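Side-chain contacts in metallocarboxypeptidase (Trypanosoma cruzi, PDB 3DWC), which probably removes single C-terminal residues other than proline from peptides as a metal-dependent carboxypeptidase of the M32 family, with cobalt bound in this crystal: residues C216-F219 against M220-K224; A304-Q307 against I308-G312; P206-V209 against S210-E213; P320-V323 against E324-D328. All coordinates share one frame; numbering follows the deposited sequence.

In the fold
Following the chain, contact 3 (206-213) comes first, where the loop after helix 168-196 turns into helix 209-222; contact 1 (216-224) then closes the far end of the same helix. Contact 2 (304-312) lies at the end of helix 294-309, and contact 4 (320-328) at the end of helix 312-326, which follows directly. All four are local and in series, so none nests in or crosses another. In space they gather: Phe207, Lys211 and Gln212 of contact 3 pack on Tyr325 and Phe326 of contact 4, Phe218 of contact 1 meets Arg321 and Tyr325, and Trp223 reaches Ala304 and Ile308 of contact 2.

Contact 1: C216-F219 against M220-K224; sequences CRFF and MDVWK. With GLY (glycine), chain O.
Val222 lays one methyl over a face of the Phe218 ring in the last turns of helix 209-222, which ends in a Schellman motif with Lys224, at positive phi, as its C-prime residue. CG2 of Val222 stands 4.1 Å from the centroid of the Phe218 ring and 27° off its normal, a CH-pi contact made one turn apart. With CG1 of Val222 trans to the backbone N (chi1 170°), CG2 is left on the N-terminal side, where it also comes near CD1 of Phe219. Phe218 sends CG opposite its backbone N and Phe219 opposite its carbonyl carbon, and the rings meet with CD2 of Phe218 over one face of Phe219, toward the rim.

Trp223 is the first residue to leave helical angles, yet its N still bonds to Phe219 O at 2.9 Å. That same carbonyl oxygen faces the rim of the indole, with Trp223 CE3 3.4 Å from Phe219 O. The end of Met220 leads away from these rings and packs on Val265 and Thr269 of helix 259-276, the helix that carries the cobalt-binding histidines. On the other flank Phe218 rests on Phe317, Arg321 and Tyr325 of helix 312-326.

Past the turn, where Lys224 N bonds to Asp221 O, the lysine chain runs out nearly straight and bends at its end toward the bound glycine, which is also hydrogen-bonded to Asp454. Lys224 NZ lies 3.1 Å from the N of that glycine.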
# COMPACT_ATOMS: atom_id res chain seq x y z
N CYS B 216 9.98 9.14 -19.28
CA CYS B 216 9.63 7.76 -18.98
C CYS B 216 8.13 7.51 -19.14
O CYS B 216 7.74 6.52 -19.76
CB CYS B 216 10.11 7.42 -17.57
SG CYS B 216 11.94 7.14 -17.44
N ARG B 217 7.29 8.37 -18.56
CA ARG B 217 5.85 8.24 -18.70
C ARG B 217 5.45 8.34 -20.15
O ARG B 217 4.48 7.71 -20.55
CB ARG B 217 5.07 9.31 -17.93
CG ARG B 217 5.22 9.20 -16.43
CD ARG B 217 4.40 10.24 -15.65
NE ARG B 217 4.72 9.94 -14.26
CZ ARG B 217 4.07 9.06 -13.50
NH1 ARG B 217 2.96 8.45 -13.95
NH2 ARG B 217 4.51 8.84 -12.26
N PHE B 218 6.13 9.20 -20.90
CA PHE B 218 5.84 9.36 -22.31
C PHE B 218 6.07 8.02 -22.98
O PHE B 218 5.25 7.56 -23.75
CB PHE B 218 6.70 10.44 -22.98
CG PHE B 218 6.55 10.47 -24.47
CD1 PHE B 218 5.43 11.03 -25.04
CD2 PHE B 218 7.51 9.91 -25.29
CE1 PHE B 218 5.26 11.02 -26.41
CE2 PHE B 218 7.36 9.92 -26.65
CZ PHE B 218 6.25 10.48 -27.22
N PHE B 219 7.16 7.34 -22.62
CA PHE B 219 7.41 6.05 -23.21
C PHE B 219 6.49 4.96 -22.74
O PHE B 219 6.08 4.11 -23.56
CB PHE B 219 8.88 5.67 -23.22
CG PHE B 219 9.66 6.41 -24.28
CD1 PHE B 219 9.66 5.94 -25.59
CD2 PHE B 219 10.38 7.56 -23.98
CE1 PHE B 219 10.38 6.63 -26.59
CE2 PHE B 219 11.10 8.21 -24.94
CZ PHE B 219 11.10 7.76 -26.26
N MET B 220 6.05 5.01 -21.48
CA MET B 220 5.02 4.12 -21.05
C MET B 220 3.73 4.35 -21.90
O MET B 220 3.06 3.37 -22.25
CB MET B 220 4.75 4.32 -19.57
CG MET B 220 5.93 3.89 -18.71
SD MET B 220 5.71 4.18 -16.98
CE MET B 220 4.55 2.87 -16.52
N ASP B 221 3.41 5.60 -22.25
CA ASP B 221 2.31 5.88 -23.20
C ASP B 221 2.53 5.30 -24.62
O ASP B 221 1.60 4.79 -25.27
CB ASP B 221 2.05 7.39 -23.33
CG ASP B 221 1.39 7.99 -22.09
OD1 ASP B 221 0.82 7.24 -21.24
OD2 ASP B 221 1.42 9.24 -21.98
N VAL B 222 3.77 5.38 -25.10
CA VAL B 222 4.14 4.77 -26.38
C VAL B 222 3.87 3.27 -26.32
O VAL B 222 3.39 2.71 -27.28
CB VAL B 222 5.63 5.08 -26.75
CG1 VAL B 222 6.12 4.25 -27.94
CG2 VAL B 222 5.83 6.60 -26.97
N TRP B 223 4.14 2.61 -25.18
CA TRP B 223 3.81 1.18 -25.04
C TRP B 223 2.33 0.90 -24.67
O TRP B 223 1.96 -0.24 -24.37
CB TRP B 223 4.76 0.50 -24.04
CG TRP B 223 5.84 -0.24 -24.73
CD1 TRP B 223 5.88 -1.57 -24.98
CD2 TRP B 223 7.08 0.30 -25.19
NE1 TRP B 223 7.06 -1.90 -25.59
CE2 TRP B 223 7.82 -0.77 -25.73
CE3 TRP B 223 7.65 1.57 -25.17
CZ2 TRP B 223 9.04 -0.59 -26.29
CZ3 TRP B 223 8.87 1.73 -25.75
CH2 TRP B 223 9.56 0.66 -26.29
N LYS B 224 1.53 1.95 -24.64
CA LYS B 224 0.10 1.89 -24.30
C LYS B 224 -0.14 1.28 -22.94
O LYS B 224 -1.13 0.63 -22.70
CB LYS B 224 -0.67 1.24 -25.44
CG LYS B 224 -0.23 1.81 -26.77
CD LYS B 224 -1.10 1.44 -27.89
CE LYS B 224 -0.45 1.84 -29.23
NZ LYS B 224 -0.38 3.36 -29.55
N GLY O . 0.14 2.16 -32.32
CA GLY O . -1.24 2.60 -32.66
C GLY O . -2.26 1.49 -32.85
O GLY O . -3.18 1.31 -32.02

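Contact 2: A304-Q307 against I308-G312; sequences AEMQ and IGRSG
Arg310 runs back beside Glu305 and Met306 at the end of helix 294-309, its chain extended as far as NE, so that its guanidinium is shared between an acid and a thioether. The salt bridge is single-pronged: Arg310 NH1 gives a hydrogen bond of 2.9 Å to Glu305 OE2. It is bent, 130° at the hydrogen, with OE2 lying 35° out of the guanidinium plane. Met306 comes in level with the guanidinium, at its rim, with SD of Met306 3.3 Å from Arg310 NE. The other carboxylate oxygen of Glu305, OE1, is hydrogen-bonded to ND1 of His267, a cobalt ligand, which makes Glu305 a second-shell residue, probably steadying that histidine, with Arg310 one step further from the metal.

The backbone is the tightly packed part. The helix widens into a pi-type turn, Gly309 N bonding to Ala304 O at 2.7 Å, and Gly309 CA lies only 2.9 Å from Glu305 O, a fit that leaves no room for a side chain there. Ile308 O then accepts both Ser311 OG, at 2.7 Å, and Ser311 N, while the serine hydroxyl caps the next helix at Phe314 N. Less enclosed is the flank of Met306 and Arg310, both partly exposed.

Ala304 and Ile308 lean on Trp223 just past helix 209-222, and Ala304 also meets Ile266 of helix 259-276. Gln307 packs against helix 421-441 and, with Arg310 and Ser311, against helix 490-501.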
# COMPACT_ATOMS: atom_id res chain seq x y z
N ALA B 304 10.68 -5.67 -25.33
CA ALA B 304 10.55 -4.23 -25.21
C ALA B 304 11.90 -3.55 -25.20
O ALA B 304 12.18 -2.69 -26.03
CB ALA B 304 9.70 -3.82 -23.91
N GLU B 305 12.72 -3.91 -24.24
CA GLU B 305 14.00 -3.29 -24.07
C GLU B 305 14.96 -3.52 -25.20
O GLU B 305 15.54 -2.56 -25.72
CB GLU B 305 14.64 -3.75 -22.75
CG GLU B 305 15.83 -2.96 -22.42
CD GLU B 305 16.72 -3.55 -21.36
OE1 GLU B 305 16.35 -4.52 -20.69
OE2 GLU B 305 17.81 -3.01 -21.21
N MET B 306 15.17 -4.79 -25.56
CA MET B 306 16.28 -5.13 -26.46
C MET B 306 15.86 -5.13 -27.91
O MET B 306 16.55 -4.56 -28.76
CB MET B 306 16.91 -6.49 -26.10
CG MET B 306 17.47 -6.58 -24.67
SD MET B 306 18.74 -5.33 -24.46
CE MET B 306 19.58 -5.82 -22.95
N GLN B 307 14.73 -5.75 -28.19
CA GLN B 307 14.28 -5.89 -29.57
C GLN B 307 13.75 -4.58 -30.14
O GLN B 307 13.94 -4.32 -31.33
CB GLN B 307 13.26 -7.02 -29.71
CG GLN B 307 13.80 -8.42 -29.41
CD GLN B 307 14.91 -8.86 -30.36
OE1 GLN B 307 15.83 -9.56 -29.96
NE2 GLN B 307 14.79 -8.51 -31.62
N ILE B 308 13.11 -3.77 -29.32
CA ILE B 308 12.64 -2.47 -29.75
C ILE B 308 13.57 -1.38 -29.20
O ILE B 308 14.16 -0.60 -29.96
CB ILE B 308 11.18 -2.20 -29.29
CG1 ILE B 308 10.24 -3.25 -29.89
CG2 ILE B 308 10.76 -0.72 -29.66
CD1 ILE B 308 8.84 -3.22 -29.35
N GLY B 309 13.68 -1.34 -27.89
CA GLY B 309 14.42 -0.27 -27.17
C GLY B 309 15.83 0.09 -27.59
O GLY B 309 16.20 1.26 -27.58
N ARG B 310 16.64 -0.91 -27.92
CA ARG B 310 18.04 -0.67 -28.32
C ARG B 310 18.24 -0.73 -29.82
O ARG B 310 19.39 -0.76 -30.29
CB ARG B 310 18.93 -1.72 -27.64
CG ARG B 310 18.89 -1.55 -26.08
CD ARG B 310 20.05 -2.15 -25.46
NE ARG B 310 19.95 -2.30 -24.00
CZ ARG B 310 20.48 -1.47 -23.11
NH1 ARG B 310 20.39 -1.76 -21.80
NH2 ARG B 310 21.09 -0.34 -23.49
N SER B 311 17.16 -0.78 -30.58
CA SER B 311 17.27 -0.85 -32.04
C SER B 311 17.63 0.49 -32.66
O SER B 311 17.33 1.54 -32.10
CB SER B 311 15.97 -1.33 -32.66
OG SER B 311 14.90 -0.40 -32.54
N GLY B 312 18.28 0.44 -33.84
CA GLY B 312 18.56 1.65 -34.61
C GLY B 312 17.31 2.44 -34.94
O GLY B 312 17.31 3.64 -34.87

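Contact 3: P206-V209 against S210-E213; sequences PFPV and SKQE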
# COMPACT_ATOMS: atom_id res chain seq x y z
N PRO B 206 23.61 17.95 -16.20
CA PRO B 206 22.48 17.26 -15.57
C PRO B 206 21.27 17.03 -16.47
O PRO B 206 21.00 17.80 -17.41
CB PRO B 206 22.11 18.16 -14.38
CG PRO B 206 22.86 19.43 -14.56
CD PRO B 206 23.90 19.26 -15.59
N PHE B 207 20.57 15.93 -16.18
CA PHE B 207 19.28 15.61 -16.75
C PHE B 207 18.27 15.66 -15.60
O PHE B 207 18.21 14.72 -14.79
CB PHE B 207 19.34 14.22 -17.39
CG PHE B 207 20.38 14.12 -18.46
CD1 PHE B 207 21.52 13.35 -18.27
CD2 PHE B 207 20.26 14.85 -19.64
CE1 PHE B 207 22.49 13.29 -19.24
CE2 PHE B 207 21.24 14.79 -20.61
CZ PHE B 207 22.35 14.00 -20.41
N PRO B 208 17.49 16.75 -15.49
CA PRO B 208 16.62 16.89 -14.33
C PRO B 208 15.68 15.71 -14.15
O PRO B 208 15.07 15.21 -15.12
CB PRO B 208 15.85 18.20 -14.60
CG PRO B 208 16.74 18.96 -15.49
CD PRO B 208 17.33 17.89 -16.40
N VAL B 209 15.57 15.26 -12.91
CA VAL B 209 14.86 14.04 -12.60
C VAL B 209 13.38 14.14 -12.96
O VAL B 209 12.77 13.12 -13.31
CB VAL B 209 15.05 13.69 -11.11
CG1 VAL B 209 14.04 12.64 -10.69
CG2 VAL B 209 16.48 13.17 -10.88
N SER B 210 12.80 15.34 -12.84
CA SER B 210 11.42 15.61 -13.28
C SER B 210 11.23 15.45 -14.79
O SER B 210 10.21 14.94 -15.25
CB SER B 210 10.93 17.00 -12.83
OG SER B 210 11.52 18.07 -13.59
N LYS B 211 12.22 15.88 -15.56
CA LYS B 211 12.13 15.73 -17.01
C LYS B 211 12.35 14.24 -17.41
O LYS B 211 11.71 13.73 -18.34
CB LYS B 211 13.13 16.68 -17.69
CG LYS B 211 12.82 18.20 -17.44
CD LYS B 211 13.91 19.10 -18.02
CE LYS B 211 13.88 20.55 -17.52
NZ LYS B 211 13.42 21.45 -18.55
N GLN B 212 13.22 13.56 -16.67
CA GLN B 212 13.40 12.09 -16.83
C GLN B 212 12.12 11.30 -16.58
O GLN B 212 11.78 10.37 -17.31
CB GLN B 212 14.48 11.59 -15.88
CG GLN B 212 15.85 11.98 -16.36
CD GLN B 212 16.94 11.22 -15.66
OE1 GLN B 212 16.97 9.99 -15.69
NE2 GLN B 212 17.86 11.94 -15.05
N GLU B 213 11.42 11.68 -15.52
CA GLU B 213 10.16 11.05 -15.20
C GLU B 213 9.14 11.32 -16.28
O GLU B 213 8.40 10.41 -16.70
CB GLU B 213 9.65 11.57 -13.87
CG GLU B 213 8.35 10.91 -13.52
CD GLU B 213 7.84 11.31 -12.15
OE1 GLU B 213 6.59 11.28 -12.01
OE2 GLU B 213 8.69 11.63 -11.24
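Pro208 O receives two backbone N-H groups at the start of helix 209-222: Gln212 N at 2.9 Å and Lys211 N at 3.0 Å, the latter a weak bond bent to 121°. One residue earlier, Phe207 O is held by a side chain. Gln212 NE2 reaches it at 2.8 Å, and the oxygen lies in the plane of the glutamine amide, although the donor stands above the plane of the Phe207 carbonyl and not on a lone pair. The glutamine gets there because its CG lies opposite the carbonyl carbon (chi1 -74°) and the chain then extends back toward the N-terminal end. Its NE2 also donates to Thr254 O, so this buried amide nitrogen bridges the loop 206-208 and a second loop.

Pro208 is the N-cap residue. Being a proline it has no hydroxyl or carboxylate to cap with, and the glutamine reaches back past it to the preceding peptide. The proline ring is covered instead by the aliphatic part of Lys211, which passes over it at an angle, CD of Lys211 3.8 Å from CG of Pro208. The first full turn continues with Glu213 N on Val209 O at 3.0 Å.

On the buried side, the Phe207 ring makes edge-to-face stacks with both Phe258 and Phe326, and Phe326 also touches Lys211 and Gln212. Val209 rests on Tyr253, as does Glu213, whose OE1 forms a salt bridge with Arg217 NH2 one turn along.

Contact 4: P320-V323 against E324-D328; sequences PRLV and EYFGD
Glu324 sends CG opposite its backbone N (chi1 178°) and extends, while Arg321 keeps CG beside its backbone N and bends at chi2 (-69°); the two chains end up side by side. The charges meet only loosely, Arg321 NH1 lying 3.8 Å from Glu324 OE1 in a long salt bridge, with the two flat groups turned 67° apart. A water supplies a closer partner, donating to Glu324 OE1 at 2.5 Å.

On the buried side, Leu322 crosses Phe326 at a slant, CD2 of Leu322 3.8 Å from CE2 of Phe326. Tyr325 turns the edge of its ring to Arg321 O, with CD2 of Tyr325 3.3 Å from that oxygen. The helix stops at Gly327: its N still bonds to Val323 O at 2.7 Å, but its positive phi (97°) turns the chain out of the helix. Asp328 then folds back alongside Val323, OD2 of Asp328 3.3 Å from CG2 of Val323.

Tyr325 lies against Ala214 and Leu215 of helix 209-222, and Arg321 makes a cation-pi contact with Phe317 within its own helix. Leu322, Val323 and Phe326 pack on Phe332 in the loop that follows, where Phe326 also meets the ring of Phe258.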
# COMPACT_ATOMS: atom_id res chain seq x y z
N PRO B 320 15.01 12.87 -31.14
CA PRO B 320 14.26 14.12 -31.00
C PRO B 320 13.42 14.29 -29.74
O PRO B 320 13.10 15.42 -29.36
CB PRO B 320 13.30 14.10 -32.23
CG PRO B 320 13.74 12.99 -33.09
CD PRO B 320 14.49 12.03 -32.24
N ARG B 321 12.99 13.20 -29.11
CA ARG B 321 12.41 13.30 -27.77
C ARG B 321 13.44 13.71 -26.76
O ARG B 321 13.12 14.41 -25.78
CB ARG B 321 11.80 12.01 -27.30
CG ARG B 321 10.80 11.41 -28.28
CD ARG B 321 9.55 12.21 -28.40
NE ARG B 321 8.96 11.88 -29.68
CZ ARG B 321 9.24 12.48 -30.83
NH1 ARG B 321 10.02 13.57 -30.88
NH2 ARG B 321 8.66 12.03 -31.95
N LEU B 322 14.69 13.32 -26.95
CA LEU B 322 15.73 13.74 -26.00
C LEU B 322 15.96 15.23 -26.18
O LEU B 322 16.19 15.92 -25.20
CB LEU B 322 17.04 12.96 -26.16
CG LEU B 322 16.99 11.45 -25.90
CD1 LEU B 322 18.33 10.80 -26.31
CD2 LEU B 322 16.63 11.15 -24.48
N VAL B 323 15.89 15.73 -27.40
CA VAL B 323 16.03 17.20 -27.62
C VAL B 323 14.85 17.97 -26.96
O VAL B 323 15.04 18.92 -26.22
CB VAL B 323 16.14 17.52 -29.12
CG1 VAL B 323 16.07 19.07 -29.37
CG2 VAL B 323 17.41 16.93 -29.67
N GLU B 324 13.65 17.46 -27.18
CA GLU B 324 12.43 18.04 -26.64
C GLU B 324 12.35 18.10 -25.10
O GLU B 324 11.91 19.12 -24.54
CB GLU B 324 11.27 17.23 -27.19
CG GLU B 324 9.93 17.68 -26.70
CD GLU B 324 8.82 16.73 -27.13
OE1 GLU B 324 9.11 15.78 -27.92
OE2 GLU B 324 7.66 16.96 -26.66
N TYR B 325 12.75 17.01 -24.44
CA TYR B 325 12.66 16.89 -22.98
C TYR B 325 13.86 17.47 -22.25
O TYR B 325 13.72 17.95 -21.14
CB TYR B 325 12.45 15.42 -22.56
CG TYR B 325 11.00 15.02 -22.65
CD1 TYR B 325 10.16 15.04 -21.54
CD2 TYR B 325 10.45 14.71 -23.86
CE1 TYR B 325 8.81 14.67 -21.66
CE2 TYR B 325 9.13 14.36 -23.99
CZ TYR B 325 8.31 14.33 -22.91
OH TYR B 325 7.00 14.02 -23.17
N PHE B 326 15.05 17.41 -22.85
CA PHE B 326 16.27 17.87 -22.14
C PHE B 326 16.91 19.07 -22.78
O PHE B 326 17.73 19.72 -22.15
CB PHE B 326 17.33 16.75 -22.05
CG PHE B 326 16.85 15.52 -21.32
CD1 PHE B 326 16.33 15.60 -20.03
CD2 PHE B 326 16.94 14.30 -21.89
CE1 PHE B 326 15.88 14.45 -19.39
CE2 PHE B 326 16.50 13.18 -21.23
CZ PHE B 326 15.98 13.26 -20.02
N GLY B 327 16.54 19.38 -24.03
CA GLY B 327 17.19 20.46 -24.75
C GLY B 327 18.27 19.88 -25.64
O GLY B 327 18.82 18.81 -25.33
N ASP B 328 18.57 20.56 -26.75
CA ASP B 328 19.50 20.02 -27.74
C ASP B 328 20.95 19.99 -27.27
O ASP B 328 21.43 20.92 -26.59
CB ASP B 328 19.46 20.83 -29.05
CG ASP B 328 19.81 19.98 -30.29
OD1 ASP B 328 19.69 20.52 -31.39
OD2 ASP B 328 20.15 18.78 -30.18
O HOH W 1 9.82 16.23 -30.23